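Local coordinates for protein endo-1,4-beta-xylanase D (Paenibacillus polymyxa, PDB 1W0N) that binds carbohydrate, probably xylan, in a calcium-dependent manner through its family 36 carbohydrate-binding module, part of an enzyme named as an endo-1,4-beta-xylanase, at residues 58-63 and 94-99. Residues are numbered along the deposited sequence; the frame is centred on the assembly and turned at random.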
ATOM      1  N   ASN A  58      10.141   0.195  -9.866  1.00  6.93           N
ATOM      2  CA  ASN A  58      10.098   1.079  -8.721  1.00  7.44           C
ATOM      3  C   ASN A  58       8.644   1.268  -8.341  1.00  7.16           C
ATOM      4  O   ASN A  58       7.766   1.376  -9.208  1.00  8.08           O
ATOM      5  CB  ASN A  58      10.717   2.430  -9.075  1.00  9.03           C
ATOM      6  CG  ASN A  58      12.131   2.322  -9.576  1.00 10.22           C
ATOM      7  OD1 ASN A  58      12.490   2.910 -10.647  1.00 16.84           O
ATOM      8  ND2 ASN A  58      12.934   1.626  -8.876  1.00  9.46           N
ATOM      9  N   ILE A  59       8.370   1.268  -7.028  1.00  7.34           N
ATOM     10  CA  ILE A  59       7.007   1.335  -6.551  1.00  6.79           C
ATOM     11  C   ILE A  59       6.907   2.428  -5.491  1.00  6.47           C
ATOM     12  O   ILE A  59       7.639   2.391  -4.500  1.00  7.40           O
ATOM     13  CB  ILE A  59       6.536   0.016  -5.953  1.00  9.14           C
ATOM     14  CG1 ILE A  59       6.828  -1.172  -6.871  1.00 12.11           C
ATOM     15  CG2 ILE A  59       5.043   0.075  -5.680  1.00  9.78           C
ATOM     16  CD1 ILE A  59       7.777  -2.117  -6.335  1.00 12.73           C
ATOM     17  N   SER A  60       5.984   3.374  -5.700  1.00  5.85           N
ATOM     18  CA  SER A  60       5.753   4.422  -4.724  1.00  5.74           C
ATOM     19  C   SER A  60       4.309   4.367  -4.246  1.00  5.37           C
ATOM     20  O   SER A  60       3.400   4.028  -4.999  1.00  5.97           O
ATOM     21  CB  SER A  60       6.070   5.795  -5.291  1.00  7.41           C
ATOM     22  OG  SER A  60       7.461   6.009  -5.465  1.00  9.30           O
ATOM     23  N   VAL A  61       4.124   4.706  -2.971  1.00  4.78           N
ATOM     24  CA  VAL A  61       2.799   4.820  -2.380  1.00  4.54           C
ATOM     25  C   VAL A  61       2.760   6.146  -1.636  1.00  4.40           C
ATOM     26  O   VAL A  61       3.667   6.458  -0.858  1.00  4.68           O
ATOM     27  CB  VAL A  61       2.478   3.645  -1.430  1.00  5.14           C
ATOM     28  CG1 VAL A  61       1.190   3.894  -0.631  1.00  5.40           C
ATOM     29  CG2 VAL A  61       2.336   2.360  -2.236  1.00  6.45           C
ATOM     30  N   ARG A  62       1.692   6.932  -1.877  1.00  4.35           N
ATOM     31  CA  ARG A  62       1.429   8.102  -1.061  1.00  4.48           C
ATOM     32  C   ARG A  62       0.532   7.669   0.098  1.00  4.20           C
ATOM     33  O   ARG A  62      -0.497   7.026  -0.120  1.00  4.72           O
ATOM     34  CB  ARG A  62       0.767   9.216  -1.871  1.00  4.94           C
ATOM     35  CG  ARG A  62       0.532  10.469  -1.051  1.00  5.12           C
ATOM     36  CD  ARG A  62       0.154  11.658  -1.907  1.00  5.84           C
ATOM     37  NE  ARG A  62       0.110  12.900  -1.148  1.00  6.33           N
ATOM     38  CZ  ARG A  62      -0.977  13.619  -0.855  1.00  5.88           C
ATOM     39  NH1 ARG A  62      -2.200  13.192  -1.148  1.00  6.62           N
ATOM     40  NH2 ARG A  62      -0.830  14.803  -0.241  1.00  6.72           N
ATOM     41  N   GLY A  63       0.962   7.991   1.315  1.00  4.17           N
ATOM     42  CA  GLY A  63       0.257   7.551   2.497  1.00  4.06           C
ATOM     43  C   GLY A  63       0.533   8.463   3.678  1.00  3.84           C
ATOM     44  O   GLY A  63       1.296   9.421   3.584  1.00  4.47           O
ATOM     45  N   VAL A  94       5.134  10.619  -0.094  1.00  6.21           N
ATOM     46  CA  VAL A  94       5.348   9.559  -1.048  1.00  6.30           C
ATOM     47  C   VAL A  94       6.572   8.753  -0.582  1.00  6.14           C
ATOM     48  O   VAL A  94       7.672   9.301  -0.430  1.00  8.19           O
ATOM     49  CB  VAL A  94       5.560  10.109  -2.472  1.00  7.72           C
ATOM     50  CG1 VAL A  94       5.925   8.997  -3.443  1.00 10.11           C
ATOM     51  CG2 VAL A  94       4.319  10.860  -2.958  1.00  8.92           C
ATOM     52  N   GLN A  95       6.357   7.467  -0.354  1.00  5.02           N
ATOM     53  CA  GLN A  95       7.407   6.536   0.036  1.00  4.97           C
ATOM     54  C   GLN A  95       7.652   5.581  -1.125  1.00  4.98           C
ATOM     55  O   GLN A  95       6.760   5.321  -1.928  1.00  5.82           O
ATOM     56  CB  GLN A  95       6.995   5.796   1.307  1.00  5.29           C
ATOM     57  CG  GLN A  95       6.842   6.727   2.504  1.00  5.50           C
ATOM     58  CD  GLN A  95       8.157   7.312   2.979  1.00  5.65           C
ATOM     59  OE1 GLN A  95       9.202   6.620   2.963  1.00  5.86           O
ATOM     60  NE2 GLN A  95       8.128   8.538   3.437  1.00  6.82           N
ATOM     61  N   THR A  96       8.883   5.047  -1.194  1.00  5.37           N
ATOM     62  CA  THR A  96       9.325   4.323  -2.361  1.00  5.72           C
ATOM     63  C   THR A  96      10.099   3.056  -1.986  1.00  5.34           C
ATOM     64  O   THR A  96      10.895   3.049  -1.046  1.00  6.14           O
ATOM     65  CB  THR A  96      10.232   5.248  -3.212  1.00  7.01           C
ATOM     66  OG1 THR A  96       9.462   6.406  -3.604  1.00  8.48           O
ATOM     67  CG2 THR A  96      10.725   4.583  -4.495  1.00  8.24           C
ATOM     68  N   LEU A  97       9.847   2.009  -2.784  1.00  5.69           N
ATOM     69  CA  LEU A  97      10.651   0.798  -2.841  1.00  6.07           C
ATOM     70  C   LEU A  97      11.202   0.719  -4.257  1.00  6.42           C
ATOM     71  O   LEU A  97      10.442   0.600  -5.218  1.00  7.56           O
ATOM     72  CB  LEU A  97       9.790  -0.439  -2.577  1.00  6.87           C
ATOM     73  CG  LEU A  97       9.279  -0.594  -1.143  1.00  7.91           C
ATOM     74  CD1 LEU A  97       8.202  -1.669  -1.055  1.00  9.53           C
ATOM     75  CD2 LEU A  97      10.458  -0.940  -0.227  1.00 10.40           C
ATOM     76  N   SER A  98      12.533   0.798  -4.395  1.00  7.01           N
ATOM     77  CA  SER A  98      13.150   0.850  -5.694  1.00  7.30           C
ATOM     78  C   SER A  98      13.693  -0.504  -6.117  1.00  7.14           C
ATOM     79  O   SER A  98      14.164  -1.306  -5.308  1.00  8.21           O
ATOM     80  CB  SER A  98      14.249   1.905  -5.724  1.00  8.30           C
ATOM     81  OG  SER A  98      13.667   3.214  -5.591  1.00 10.68           O
ATOM     82  N   ASN A  99      13.650  -0.745  -7.440  1.00  6.93           N
ATOM     83  CA  ASN A  99      14.287  -1.898  -8.056  1.00  6.95           C
ATOM     84  C   ASN A  99      13.836  -3.224  -7.475  1.00  7.03           C
ATOM     85  O   ASN A  99      14.648  -4.095  -7.144  1.00  8.74           O
ATOM     86  CB  ASN A  99      15.823  -1.774  -8.021  1.00  7.78           C
ATOM     87  CG  ASN A  99      16.264  -0.454  -8.593  1.00  8.60           C
ATOM     88  OD1 ASN A  99      15.930  -0.129  -9.735  1.00  9.73           O
ATOM     89  ND2 ASN A  99      16.972   0.334  -7.797  1.00 10.23           N
TER
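Ile59 with Leu97 and Val61 with Gln95 form hydrogen-bonded antiparallel pairs between strands 58-63 and 94-98, whose axes approach to 4.6 Å. Each pair is closed by two backbone bonds; Leu97 N reaches Ile59 O at 2.8 Å and Gln95 N reaches Val61 O at 2.9 Å, both nearly straight at the hydrogen. Between them lies the non-hydrogen-bonded pair Ser60 and Thr96, where the CA of Ser60 comes within 3.1 Å of Gln95 O in a CA-H...O contact. Here the side chains add a polar bond of their own: Ser60 OG and Thr96 OG1 are hydrogen-bonded at 2.8 Å. Both oxygens stand anti to their own carbonyl carbon (chi1 -71° and -60°), which sets them facing each other across the strands. Val94 extends this face, its CG1 lying against Ser60 CB at 3.7 Å and its CG2 more loosely against Arg62 CB at 4.1 Å. Extended from CG to NE, Arg62 carries NH1 to a salt bridge with OD2 of Asp125, a calcium ligand, and its side chain lies about 7 Å from the calcium ion. On the other face, Ile59, Val61 and Leu97 turn toward the second sheet: Ile59 and Leu97 both touch Leu75, while Val61 meets Phe85 and Phe87. Strand 56-65 lies between 93-101 and 122-130, pairing antiparallel with both. Two antiparallel sheets packed face to face in this way make the beta-sandwich, of jelly-roll type, of family 6-like carbohydrate-binding modules.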